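Local coordinates for protein LAR_0958 cell surface adhesin (Lactobacillus reuteri, PDB 4NG0) that probably helps the bacterium adhere to mucus, as one repeat, with a ubiquitin-like beta-grasp fold, of a cell-surface adhesin, at residues A[31-36]-A[73-78]; A[1-6]-A[78-83]; A[40-45]-A[64-69]. All coordinates share one frame; numbering follows the deposited sequence.

Contact 1: A[31-36]-A[73-78]; sequences KGLNTS and KANPNY
The carboxamide of N75 lies against the backbone of N34 and bonds to both its N-H and its carbonyl, much as a strand edge would. OD1 of N75 accepts from N34 N at 2.8 Å with an N-H...O angle of 172°, the donor lying in the carbonyl plane on a lone pair. From the same amide, ND2 of N75 donates to N34 O at 3.0 Å in a more bent bond, so these two bonds fix the rotation of the group. ND2 also bonds to the carbonyl of L71, and a water donates to OD1 of N75 at 2.7 Å. The side chain of L33 crosses that of N75 at about a right angle, CD1 being 3.7 Å from OD1 of N75. N34 reaches back: chi1 of 177° sets CG anti to the backbone N, and beyond it ND2 donates to A74 O at 3.2 Å, while OD1 accepts from S36 N, an Asx turn, and from S36 OG. Toward solvent, one water joins K31 O to Y78 OH. The contact thus ties the loop between strands 26-28 and 43-45 to the loop that follows helix 65-73, with W27 of strand 26-28 touching L33 and T35.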
ATOM      1  N   LYS A  31       2.158 -13.213  14.249  1.00 10.35           N
ATOM      2  CA  LYS A  31       3.499 -13.751  14.069  1.00  8.90           C
ATOM      3  C   LYS A  31       3.478 -14.833  12.992  1.00 11.56           C
ATOM      4  O   LYS A  31       2.678 -15.772  13.060  1.00 13.31           O
ATOM      5  CB  LYS A  31       4.029 -14.296  15.399  1.00 10.51           C
ATOM      6  CG  LYS A  31       5.403 -14.930  15.313  1.00 11.47           C
ATOM      7  CD  LYS A  31       5.923 -15.285  16.698  1.00 13.56           C
ATOM      8  CE  LYS A  31       7.241 -16.038  16.627  1.00 14.74           C
ATOM      9  NZ  LYS A  31       7.753 -16.314  17.998  1.00 14.01           N
ATOM     10  N   GLY A  32       4.331 -14.672  11.984  1.00 12.59           N
ATOM     11  CA  GLY A  32       4.437 -15.637  10.906  1.00 13.69           C
ATOM     12  C   GLY A  32       3.568 -15.355   9.694  1.00 12.50           C
ATOM     13  O   GLY A  32       3.579 -16.127   8.737  1.00 16.27           O
ATOM     14  N   LEU A  33       2.815 -14.257   9.726  1.00 10.59           N
ATOM     15  CA  LEU A  33       2.047 -13.853   8.560  1.00  7.25           C
ATOM     16  C   LEU A  33       2.963 -13.749   7.353  1.00  8.83           C
ATOM     17  O   LEU A  33       4.012 -13.100   7.413  1.00 11.04           O
ATOM     18  CB  LEU A  33       1.375 -12.495   8.807  1.00  9.79           C
ATOM     19  CG  LEU A  33       0.513 -11.942   7.670  1.00  7.87           C
ATOM     20  CD1 LEU A  33      -0.804 -12.691   7.551  1.00 10.88           C
ATOM     21  CD2 LEU A  33       0.279 -10.458   7.875  1.00 10.54           C
ATOM     22  N   ASN A  34       2.562 -14.393   6.262  1.00 10.23           N
ATOM     23  CA  ASN A  34       3.334 -14.382   5.026  1.00 10.92           C
ATOM     24  C   ASN A  34       2.844 -13.285   4.079  1.00  9.10           C
ATOM     25  O   ASN A  34       1.750 -13.380   3.511  1.00  9.73           O
ATOM     26  CB  ASN A  34       3.247 -15.767   4.370  1.00 11.45           C
ATOM     27  CG  ASN A  34       3.957 -15.844   3.029  1.00 16.34           C
ATOM     28  OD1 ASN A  34       4.746 -14.971   2.659  1.00 16.76           O
ATOM     29  ND2 ASN A  34       3.682 -16.915   2.291  1.00 21.22           N
ATOM     30  N   THR A  35       3.662 -12.244   3.914  1.00 11.86           N
ATOM     31  CA  THR A  35       3.316 -11.116   3.050  1.00  9.82           C
ATOM     32  C   THR A  35       4.217 -11.041   1.819  1.00 13.67           C
ATOM     33  O   THR A  35       4.176 -10.065   1.058  1.00 12.74           O
ATOM     34  CB  THR A  35       3.390  -9.785   3.826  1.00 10.19           C
ATOM     35  OG1 THR A  35       4.725  -9.580   4.302  1.00 12.16           O
ATOM     36  CG2 THR A  35       2.445  -9.824   5.017  1.00 10.09           C
ATOM     37  N   SER A  36       5.017 -12.082   1.616  1.00 14.18           N
ATOM     38  CA  SER A  36       6.047 -12.080   0.578  1.00 16.77           C
ATOM     39  C   SER A  36       5.507 -12.119  -0.856  1.00 19.99           C
ATOM     40  O   SER A  36       6.247 -11.848  -1.800  1.00 21.62           O
ATOM     41  CB  SER A  36       7.007 -13.256   0.789  1.00 18.20           C
ATOM     42  OG  SER A  36       6.369 -14.482   0.486  1.00 23.27           O
ATOM     43  N   LYS A  73      -4.376 -16.509   0.348  1.00 14.66           N
ATOM     44  CA  LYS A  73      -3.764 -17.636  -0.351  1.00 16.19           C
ATOM     45  C   LYS A  73      -2.372 -17.963   0.200  1.00 16.79           C
ATOM     46  O   LYS A  73      -1.968 -19.129   0.271  1.00 17.42           O
ATOM     47  CB  LYS A  73      -3.693 -17.335  -1.850  1.00 18.54           C
ATOM     48  CG  LYS A  73      -3.150 -18.463  -2.710  1.00 19.16           C
ATOM     49  CD  LYS A  73      -3.298 -18.117  -4.183  1.00 28.86           C
ATOM     50  CE  LYS A  73      -2.770 -19.224  -5.081  1.00 42.71           C
ATOM     51  NZ  LYS A  73      -1.295 -19.374  -4.963  1.00 46.60           N
ATOM     52  N   ALA A  74      -1.648 -16.930   0.616  1.00 14.14           N
ATOM     53  CA  ALA A  74      -0.289 -17.100   1.122  1.00 12.08           C
ATOM     54  C   ALA A  74      -0.265 -17.601   2.566  1.00 11.52           C
ATOM     55  O   ALA A  74       0.804 -17.916   3.103  1.00 11.81           O
ATOM     56  CB  ALA A  74       0.482 -15.784   1.012  1.00 13.08           C
ATOM     57  N   ASN A  75      -1.439 -17.662   3.195  1.00 11.89           N
ATOM     58  CA  ASN A  75      -1.536 -18.055   4.597  1.00 10.77           C
ATOM     59  C   ASN A  75      -2.580 -19.140   4.857  1.00 11.53           C
ATOM     60  O   ASN A  75      -3.541 -18.920   5.590  1.00 12.30           O
ATOM     61  CB  ASN A  75      -1.805 -16.814   5.449  1.00 10.10           C
ATOM     62  CG  ASN A  75      -0.632 -15.863   5.448  1.00  7.93           C
ATOM     63  OD1 ASN A  75       0.290 -16.006   6.252  1.00 11.10           O
ATOM     64  ND2 ASN A  75      -0.645 -14.891   4.530  1.00 10.20           N
ATOM     65  N   PRO A  76      -2.379 -20.328   4.262  1.00 12.56           N
ATOM     66  CA  PRO A  76      -3.391 -21.395   4.287  1.00 12.94           C
ATOM     67  C   PRO A  76      -3.702 -21.956   5.670  1.00 11.48           C
ATOM     68  O   PRO A  76      -4.749 -22.591   5.839  1.00 13.19           O
ATOM     69  CB  PRO A  76      -2.773 -22.481   3.400  1.00 12.63           C
ATOM     70  CG  PRO A  76      -1.311 -22.228   3.452  1.00 13.09           C
ATOM     71  CD  PRO A  76      -1.187 -20.734   3.498  1.00 11.49           C
ATOM     72  N   ASN A  77      -2.831 -21.734   6.651  1.00  9.33           N
ATOM     73  CA  ASN A  77      -3.113 -22.239   7.989  1.00 10.67           C
ATOM     74  C   ASN A  77      -4.104 -21.370   8.739  1.00  9.49           C
ATOM     75  O   ASN A  77      -4.539 -21.714   9.837  1.00  9.69           O
ATOM     76  CB  ASN A  77      -1.831 -22.404   8.800  1.00  9.78           C
ATOM     77  CG  ASN A  77      -0.999 -23.559   8.323  1.00 10.53           C
ATOM     78  OD1 ASN A  77      -1.524 -24.535   7.777  1.00  9.88           O
ATOM     79  ND2 ASN A  77       0.309 -23.460   8.519  1.00 10.66           N
ATOM     80  N   TYR A  78      -4.452 -20.232   8.131  1.00  9.46           N
ATOM     81  CA  TYR A  78      -5.297 -19.241   8.788  1.00 11.19           C
ATOM     82  C   TYR A  78      -6.536 -18.896   7.992  1.00  9.35           C
ATOM     83  O   TYR A  78      -6.564 -19.027   6.769  1.00 12.94           O
ATOM     84  CB  TYR A  78      -4.506 -17.951   9.045  1.00 10.41           C
ATOM     85  CG  TYR A  78      -3.318 -18.182   9.932  1.00  9.37           C
ATOM     86  CD1 TYR A  78      -3.474 -18.341  11.298  1.00  9.00           C
ATOM     87  CD2 TYR A  78      -2.035 -18.260   9.404  1.00 10.85           C
ATOM     88  CE1 TYR A  78      -2.388 -18.564  12.126  1.00 11.16           C
ATOM     89  CE2 TYR A  78      -0.942 -18.486  10.228  1.00 11.19           C
ATOM     90  CZ  TYR A  78      -1.122 -18.625  11.583  1.00 10.45           C
ATOM     91  OH  TYR A  78      -0.036 -18.851  12.414  1.00 14.68           O
TER
HETATM   92  O   HOH W   1       2.204 -18.077  11.610  1.00 29.58           O
HETATM   93  O   HOH W   2       1.426 -18.292   7.203  1.00 18.08           O

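Contact 2: A[1-6]-A[78-83]; sequences MKVTYS and YDLKTI
V3 carries CG1 anti to its backbone N (chi1 176°), which leaves CG2 anti to the carbonyl carbon and in contact with L80; I83 holds CG2 anti to its own backbone N, in reach of both V3 and Y5. These rotamers pack the start of strand 3-12 against the segment leading into strand 83-92, its parallel neighbour in the mixed sheet of the ubiquitin-like beta-grasp fold. CG2 of V3 meets CD2 of L80 at 4.2 Å, and the two side chains cross at about a right angle. CG1 of V3 approaches CG2 of I83 more loosely, at 4.4 Å. That same methyl of I83 lies at the edge of the Y5 ring, near its plane, 4.2 Å from CD1. The ring is held at its far end, where OH accepts a hydrogen bond from the backbone N of L63, and it also meets the ring of W27. L71 of helix 65-73 touches both L80 and I83, which places this apolar cluster between sheet and helix. The outer side is polar: the chain of K2 bends at chi4 (60°), and NZ makes a weak hydrogen bond to OG1 of T82 at 3.4 Å. A water links the V3 backbone to the T82 side chain: it donates to V3 O at 2.8 Å and hydrogen-bonds to OG1 of T82 at 2.8 Å.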
ATOM      1  N   MET A   1      -3.809 -10.350  17.726  1.00 53.30           N
ATOM      2  CA  MET A   1      -4.839 -11.197  17.135  1.00 43.85           C
ATOM      3  C   MET A   1      -5.612 -10.460  16.049  1.00 33.69           C
ATOM      4  O   MET A   1      -6.730 -10.845  15.708  1.00 37.53           O
ATOM      5  CB  MET A   1      -5.790 -11.710  18.212  1.00 44.25           C
ATOM      6  N   LYS A   2      -5.010  -9.401  15.510  1.00 39.01           N
ATOM      7  CA  LYS A   2      -5.633  -8.612  14.449  1.00 20.32           C
ATOM      8  C   LYS A   2      -4.598  -8.135  13.429  1.00 11.12           C
ATOM      9  O   LYS A   2      -3.647  -7.420  13.767  1.00 17.55           O
ATOM     10  CB  LYS A   2      -6.403  -7.428  15.033  1.00 29.26           C
ATOM     11  CG  LYS A   2      -7.762  -7.200  14.396  1.00 34.21           C
ATOM     12  CD  LYS A   2      -8.535  -6.113  15.119  1.00 41.32           C
ATOM     13  CE  LYS A   2      -9.823  -5.769  14.386  1.00 40.20           C
ATOM     14  NZ  LYS A   2     -10.728  -6.947  14.255  1.00 42.76           N
ATOM     15  N   VAL A   3      -4.794  -8.533  12.176  1.00 11.39           N
ATOM     16  CA  VAL A   3      -3.845  -8.229  11.114  1.00  8.49           C
ATOM     17  C   VAL A   3      -4.030  -6.807  10.627  1.00  9.39           C
ATOM     18  O   VAL A   3      -5.114  -6.422  10.187  1.00  9.15           O
ATOM     19  CB  VAL A   3      -4.017  -9.197   9.925  1.00  7.41           C
ATOM     20  CG1 VAL A   3      -3.081  -8.819   8.782  1.00  9.94           C
ATOM     21  CG2 VAL A   3      -3.766 -10.638  10.378  1.00 12.08           C
ATOM     22  N   THR A   4      -2.964  -6.021  10.715  1.00  6.41           N
ATOM     23  CA  THR A   4      -3.022  -4.635  10.274  1.00  8.78           C
ATOM     24  C   THR A   4      -1.808  -4.280   9.436  1.00  7.86           C
ATOM     25  O   THR A   4      -0.754  -4.901   9.554  1.00  8.14           O
ATOM     26  CB  THR A   4      -3.131  -3.665  11.461  1.00 13.56           C
ATOM     27  OG1 THR A   4      -2.017  -3.861  12.326  1.00 15.82           O
ATOM     28  CG2 THR A   4      -4.411  -3.915  12.254  1.00 14.26           C
ATOM     29  N   TYR A   5      -1.970  -3.279   8.578  1.00  6.79           N
ATOM     30  CA  TYR A   5      -0.849  -2.746   7.806  1.00  5.95           C
ATOM     31  C   TYR A   5      -0.744  -1.241   8.002  1.00  5.95           C
ATOM     32  O   TYR A   5      -1.735  -0.557   8.279  1.00  6.42           O
ATOM     33  CB  TYR A   5      -0.959  -3.110   6.311  1.00  6.79           C
ATOM     34  CG  TYR A   5      -2.171  -2.565   5.575  1.00  5.66           C
ATOM     35  CD1 TYR A   5      -3.355  -3.293   5.512  1.00  6.07           C
ATOM     36  CD2 TYR A   5      -2.118  -1.331   4.921  1.00  6.08           C
ATOM     37  CE1 TYR A   5      -4.460  -2.808   4.832  1.00  5.52           C
ATOM     38  CE2 TYR A   5      -3.216  -0.837   4.239  1.00  6.34           C
ATOM     39  CZ  TYR A   5      -4.385  -1.575   4.201  1.00  5.83           C
ATOM     40  OH  TYR A   5      -5.474  -1.067   3.519  1.00  7.46           O
ATOM     41  N   SER A   6       0.477  -0.740   7.862  1.00  5.58           N
ATOM     42  CA  SER A   6       0.752   0.679   7.956  1.00  6.92           C
ATOM     43  C   SER A   6       1.923   0.980   7.038  1.00  6.18           C
ATOM     44  O   SER A   6       2.438   0.096   6.369  1.00  8.25           O
ATOM     45  CB  SER A   6       1.108   1.059   9.395  1.00  8.49           C
ATOM     46  OG  SER A   6       2.299   0.404   9.801  1.00 10.73           O
ATOM     47  N   TYR A  78      -4.452 -20.232   8.131  1.00  9.46           N
ATOM     48  CA  TYR A  78      -5.297 -19.241   8.788  1.00 11.19           C
ATOM     49  C   TYR A  78      -6.536 -18.896   7.992  1.00  9.35           C
ATOM     50  O   TYR A  78      -6.564 -19.027   6.769  1.00 12.94           O
ATOM     51  CB  TYR A  78      -4.506 -17.951   9.045  1.00 10.41           C
ATOM     52  CG  TYR A  78      -3.318 -18.182   9.932  1.00  9.37           C
ATOM     53  CD1 TYR A  78      -3.474 -18.341  11.298  1.00  9.00           C
ATOM     54  CD2 TYR A  78      -2.035 -18.260   9.404  1.00 10.85           C
ATOM     55  CE1 TYR A  78      -2.388 -18.564  12.126  1.00 11.16           C
ATOM     56  CE2 TYR A  78      -0.942 -18.486  10.228  1.00 11.19           C
ATOM     57  CZ  TYR A  78      -1.122 -18.625  11.583  1.00 10.45           C
ATOM     58  OH  TYR A  78      -0.036 -18.851  12.414  1.00 14.68           O
ATOM     59  N   ASP A  79      -7.560 -18.471   8.722  1.00 11.55           N
ATOM     60  CA  ASP A  79      -8.721 -17.812   8.147  1.00 13.06           C
ATOM     61  C   ASP A  79      -8.627 -16.368   8.595  1.00 11.22           C
ATOM     62  O   ASP A  79      -8.967 -16.040   9.733  1.00 12.09           O
ATOM     63  CB  ASP A  79     -10.008 -18.467   8.654  1.00 15.30           C
ATOM     64  CG  ASP A  79     -11.260 -17.786   8.136  1.00 20.58           C
ATOM     65  OD1 ASP A  79     -11.166 -16.987   7.179  1.00 18.95           O
ATOM     66  OD2 ASP A  79     -12.344 -18.062   8.691  1.00 22.83           O
ATOM     67  N   LEU A  80      -8.110 -15.525   7.708  1.00 10.96           N
ATOM     68  CA  LEU A  80      -7.900 -14.115   8.018  1.00 11.32           C
ATOM     69  C   LEU A  80      -9.216 -13.362   7.834  1.00 14.81           C
ATOM     70  O   LEU A  80      -9.582 -13.017   6.714  1.00 15.34           O
ATOM     71  CB  LEU A  80      -6.806 -13.528   7.113  1.00 11.39           C
ATOM     72  CG  LEU A  80      -5.452 -14.247   7.157  1.00 11.16           C
ATOM     73  CD1 LEU A  80      -4.485 -13.576   6.194  1.00 12.21           C
ATOM     74  CD2 LEU A  80      -4.881 -14.257   8.566  1.00 11.21           C
ATOM     75  N   LYS A  81      -9.915 -13.116   8.937  1.00 13.26           N
ATOM     76  CA  LYS A  81     -11.281 -12.581   8.883  1.00 12.39           C
ATOM     77  C   LYS A  81     -11.367 -11.055   8.802  1.00 15.88           C
ATOM     78  O   LYS A  81     -12.364 -10.526   8.313  1.00 19.62           O
ATOM     79  CB  LYS A  81     -12.088 -13.055  10.083  1.00 13.80           C
ATOM     80  CG  LYS A  81     -12.242 -14.562  10.190  1.00 18.26           C
ATOM     81  CD  LYS A  81     -13.073 -14.884  11.412  1.00 25.33           C
ATOM     82  CE  LYS A  81     -13.356 -16.360  11.540  1.00 25.22           C
ATOM     83  NZ  LYS A  81     -14.133 -16.599  12.785  1.00 30.92           N
ATOM     84  N   THR A  82     -10.360 -10.355   9.318  1.00 13.54           N
ATOM     85  CA  THR A  82     -10.260  -8.912   9.110  1.00 15.07           C
ATOM     86  C   THR A  82      -8.856  -8.559   8.660  1.00 12.88           C
ATOM     87  O   THR A  82      -7.889  -9.182   9.087  1.00 13.39           O
ATOM     88  CB  THR A  82     -10.573  -8.071  10.377  1.00 16.36           C
ATOM     89  OG1 THR A  82      -9.593  -8.311  11.401  1.00 19.56           O
ATOM     90  CG2 THR A  82     -11.929  -8.408  10.909  1.00 15.32           C
ATOM     91  N   ILE A  83      -8.757  -7.559   7.788  1.00 12.57           N
ATOM     92  CA  ILE A  83      -7.479  -6.959   7.441  1.00  9.14           C
ATOM     93  C   ILE A  83      -7.727  -5.451   7.413  1.00 11.15           C
ATOM     94  O   ILE A  83      -8.567  -4.983   6.655  1.00 16.21           O
ATOM     95  CB  ILE A  83      -6.970  -7.438   6.074  1.00  7.14           C
ATOM     96  CG1 ILE A  83      -6.891  -8.973   6.026  1.00 11.97           C
ATOM     97  CG2 ILE A  83      -5.599  -6.809   5.784  1.00 10.45           C
ATOM     98  CD1 ILE A  83      -6.784  -9.546   4.627  1.00 16.42           C
TER
HETATM   99  O   HOH W   3      -7.653  -6.300  11.322  1.00 16.49           O

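Contact 3: A[40-45]-A[64-69]; sequences SADFTW and NTTGEA
N64 holds the tight part of this contact, its ND2 donating to both A41 O and T44 OG1. It is the N-cap of helix 65-73, the helix packed on the sheet of the ubiquitin-like beta-grasp fold, and it faces the 3-10 segment 40-42 and the beginning of strand 43-45. Chi1 of 60° puts CG between the backbone N and the carbonyl carbon, and the amide then works in two directions. Its nitrogen reaches A41 O at 3.1 Å with an N-H...O angle of 175° and T44 OG1 at 3.0 Å; both acceptors lie close to the amide plane, as expected if each takes one of the two N-H groups. Its OD1 accepts from G67 N at 2.8 Å, nearly along the C=O axis, which closes the cap. Three bonds thus hold the amide of N64, and a backbone bond beside them, N64 N to D42 O at 3.0 Å, sets the helix start against the 3-10 turn. G67 belongs to this close region too: having no side chain, it lets the helix backbone approach until its CA is 4.0 Å from the CA of D42. D42, itself buried, packs there: its CB lies 3.5 Å and its OD1 3.4 Å from CA of G67. OD2 of D42 accepts from the backbone N of T39, while OD1 faces the helix.

The open side belongs to two exposed residues, A41, which meets the second segment mainly through its carbonyl, and T66. The side chains of D42 and T66 cross at about a right angle without a polar link, OD1 of D42 touching CG2 of T66 at 3.5 Å.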
ATOM      1  N   SER A  40       2.396  -4.598  -6.239  1.00 14.82           N
ATOM      2  CA  SER A  40       1.753  -3.296  -6.358  0.50 11.96           C
ATOM      3  C   SER A  40       0.294  -3.420  -6.790  1.00 11.32           C
ATOM      4  O   SER A  40      -0.538  -2.582  -6.436  1.00 16.74           O
ATOM      5  CB  SER A  40       2.525  -2.385  -7.318  0.50 16.53           C
ATOM      6  OG  SER A  40       2.613  -2.965  -8.607  0.50 21.46           O
ATOM      7  N   ALA A  41      -0.018  -4.469  -7.549  1.00 14.43           N
ATOM      8  CA  ALA A  41      -1.384  -4.694  -8.026  1.00 18.41           C
ATOM      9  C   ALA A  41      -2.359  -4.989  -6.887  1.00 13.01           C
ATOM     10  O   ALA A  41      -3.579  -4.955  -7.070  1.00 15.73           O
ATOM     11  CB  ALA A  41      -1.409  -5.825  -9.045  1.00 23.26           C
ATOM     12  N   ASP A  42      -1.816  -5.273  -5.708  1.00 10.87           N
ATOM     13  CA  ASP A  42      -2.648  -5.671  -4.583  1.00 11.54           C
ATOM     14  C   ASP A  42      -3.146  -4.484  -3.764  1.00 10.36           C
ATOM     15  O   ASP A  42      -3.893  -4.657  -2.803  1.00  9.65           O
ATOM     16  CB  ASP A  42      -1.888  -6.661  -3.700  1.00 10.06           C
ATOM     17  CG  ASP A  42      -1.716  -8.011  -4.364  1.00 12.23           C
ATOM     18  OD1 ASP A  42      -2.664  -8.458  -5.042  1.00 15.59           O
ATOM     19  OD2 ASP A  42      -0.641  -8.619  -4.206  1.00 14.75           O
ATOM     20  N   PHE A  43      -2.727  -3.281  -4.158  1.00  8.65           N
ATOM     21  CA  PHE A  43      -3.132  -2.056  -3.483  1.00  6.50           C
ATOM     22  C   PHE A  43      -3.676  -1.094  -4.519  1.00  9.66           C
ATOM     23  O   PHE A  43      -3.196  -1.059  -5.650  1.00 13.29           O
ATOM     24  CB  PHE A  43      -1.942  -1.403  -2.760  1.00  8.27           C
ATOM     25  CG  PHE A  43      -1.364  -2.235  -1.643  1.00  7.52           C
ATOM     26  CD1 PHE A  43      -0.512  -3.297  -1.914  1.00  7.65           C
ATOM     27  CD2 PHE A  43      -1.662  -1.935  -0.323  1.00  9.42           C
ATOM     28  CE1 PHE A  43       0.029  -4.064  -0.878  1.00 10.05           C
ATOM     29  CE2 PHE A  43      -1.123  -2.695   0.716  1.00  9.57           C
ATOM     30  CZ  PHE A  43      -0.293  -3.755   0.431  1.00  8.60           C
ATOM     31  N   THR A  44      -4.677  -0.329  -4.122  1.00  6.69           N
ATOM     32  CA  THR A  44      -5.284   0.659  -5.010  1.00  8.08           C
ATOM     33  C   THR A  44      -5.052   2.071  -4.489  1.00  8.55           C
ATOM     34  O   THR A  44      -5.249   2.346  -3.309  1.00  9.06           O
ATOM     35  CB  THR A  44      -6.787   0.390  -5.149  1.00  9.78           C
ATOM     36  OG1 THR A  44      -6.959  -0.868  -5.806  1.00 11.53           O
ATOM     37  CG2 THR A  44      -7.484   1.472  -5.975  1.00 10.25           C
ATOM     38  N   TRP A  45      -4.616   2.961  -5.376  1.00  7.23           N
ATOM     39  CA  TRP A  45      -4.523   4.375  -5.055  1.00  6.77           C
ATOM     40  C   TRP A  45      -5.905   4.971  -4.844  1.00  6.55           C
ATOM     41  O   TRP A  45      -6.794   4.788  -5.685  1.00  9.29           O
ATOM     42  CB  TRP A  45      -3.871   5.115  -6.217  1.00  7.31           C
ATOM     43  CG  TRP A  45      -2.393   4.895  -6.357  1.00  4.51           C
ATOM     44  CD1 TRP A  45      -1.767   3.963  -7.128  1.00  6.39           C
ATOM     45  CD2 TRP A  45      -1.357   5.664  -5.729  1.00  5.49           C
ATOM     46  NE1 TRP A  45      -0.397   4.086  -7.005  1.00  6.95           N
ATOM     47  CE2 TRP A  45      -0.124   5.138  -6.167  1.00  6.65           C
ATOM     48  CE3 TRP A  45      -1.357   6.752  -4.845  1.00  6.85           C
ATOM     49  CZ2 TRP A  45       1.108   5.656  -5.737  1.00  6.81           C
ATOM     50  CZ3 TRP A  45      -0.139   7.270  -4.421  1.00  6.51           C
ATOM     51  CH2 TRP A  45       1.077   6.723  -4.868  1.00  6.22           C
ATOM     52  N   ASN A  64      -6.582  -3.919  -1.737  1.00  9.08           N
ATOM     53  CA  ASN A  64      -7.824  -4.135  -2.481  1.00  9.84           C
ATOM     54  C   ASN A  64      -8.272  -5.595  -2.386  1.00 12.46           C
ATOM     55  O   ASN A  64      -7.623  -6.391  -1.710  1.00 10.25           O
ATOM     56  CB  ASN A  64      -7.687  -3.639  -3.931  1.00  9.59           C
ATOM     57  CG  ASN A  64      -6.596  -4.349  -4.703  1.00 10.08           C
ATOM     58  OD1 ASN A  64      -6.386  -5.546  -4.542  1.00  9.83           O
ATOM     59  ND2 ASN A  64      -5.892  -3.610  -5.555  1.00 10.07           N
ATOM     60  N   THR A  65      -9.374  -5.952  -3.036  1.00 11.57           N
ATOM     61  CA  THR A  65      -9.891  -7.317  -2.887  1.00 11.64           C
ATOM     62  C   THR A  65      -8.967  -8.363  -3.509  1.00 13.73           C
ATOM     63  O   THR A  65      -8.891  -9.496  -3.031  1.00 12.75           O
ATOM     64  CB  THR A  65     -11.324  -7.454  -3.420  1.00 19.56           C
ATOM     65  OG1 THR A  65     -11.382  -6.946  -4.753  1.00 21.83           O
ATOM     66  CG2 THR A  65     -12.285  -6.666  -2.538  1.00 17.00           C
ATOM     67  N   THR A  66      -8.258  -7.984  -4.564  1.00 10.29           N
ATOM     68  CA  THR A  66      -7.216  -8.831  -5.127  1.00 10.52           C
ATOM     69  C   THR A  66      -6.135  -9.097  -4.078  1.00 11.85           C
ATOM     70  O   THR A  66      -5.677 -10.231  -3.908  1.00 13.56           O
ATOM     71  CB  THR A  66      -6.608  -8.192  -6.388  1.00 17.01           C
ATOM     72  OG1 THR A  66      -7.640  -8.011  -7.371  1.00 18.63           O
ATOM     73  CG2 THR A  66      -5.520  -9.066  -6.965  1.00 17.70           C
ATOM     74  N   GLY A  67      -5.752  -8.049  -3.354  1.00  9.65           N
ATOM     75  CA  GLY A  67      -4.738  -8.156  -2.320  1.00 10.66           C
ATOM     76  C   GLY A  67      -5.175  -8.984  -1.132  1.00  9.37           C
ATOM     77  O   GLY A  67      -4.379  -9.740  -0.574  1.00  9.71           O
ATOM     78  N   GLU A  68      -6.430  -8.832  -0.731  1.00  9.76           N
ATOM     79  CA  GLU A  68      -6.976  -9.673   0.326  1.00  9.65           C
ATOM     80  C   GLU A  68      -6.891 -11.146  -0.065  1.00 12.12           C
ATOM     81  O   GLU A  68      -6.500 -11.991   0.741  1.00 12.01           O
ATOM     82  CB  GLU A  68      -8.424  -9.286   0.635  1.00 13.78           C
ATOM     83  CG  GLU A  68      -8.575  -7.885   1.192  1.00 17.98           C
ATOM     84  CD  GLU A  68     -10.024  -7.502   1.411  1.00 31.69           C
ATOM     85  OE1 GLU A  68     -10.916  -8.309   1.062  1.00 35.32           O
ATOM     86  OE2 GLU A  68     -10.268  -6.392   1.934  1.00 34.44           O
ATOM     87  N   ALA A  69      -7.258 -11.452  -1.303  1.00 12.77           N
ATOM     88  CA  ALA A  69      -7.231 -12.835  -1.762  1.00 13.29           C
ATOM     89  C   ALA A  69      -5.800 -13.363  -1.809  1.00 14.44           C
ATOM     90  O   ALA A  69      -5.543 -14.519  -1.461  1.00 16.56           O
ATOM     91  CB  ALA A  69      -7.896 -12.950  -3.124  1.00 15.69           C
TER

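Measured between centres, contacts 1 and 2 lie about 10 Å apart, and contact 3 sits about 16 Å from contact 1 and about 15 Å from contact 2. Contacts 1 and 2 share Y78, and L33 packs on V3 and L80, so the apolar part of contact 1 runs on into contact 2. Contact 3 reaches contact 2 through I83 CD1 and E68 CG at 4.2 Å. Along the chain the pairings enclose one another: contact 2 is outermost, contact 1 falls within its span, and contact 3 is innermost. Helix 65-73 starts at contact 3 and ends at contact 1, while one sheet enters contacts 2 and 3, so the three join helix, sheet and loops of a single repeat.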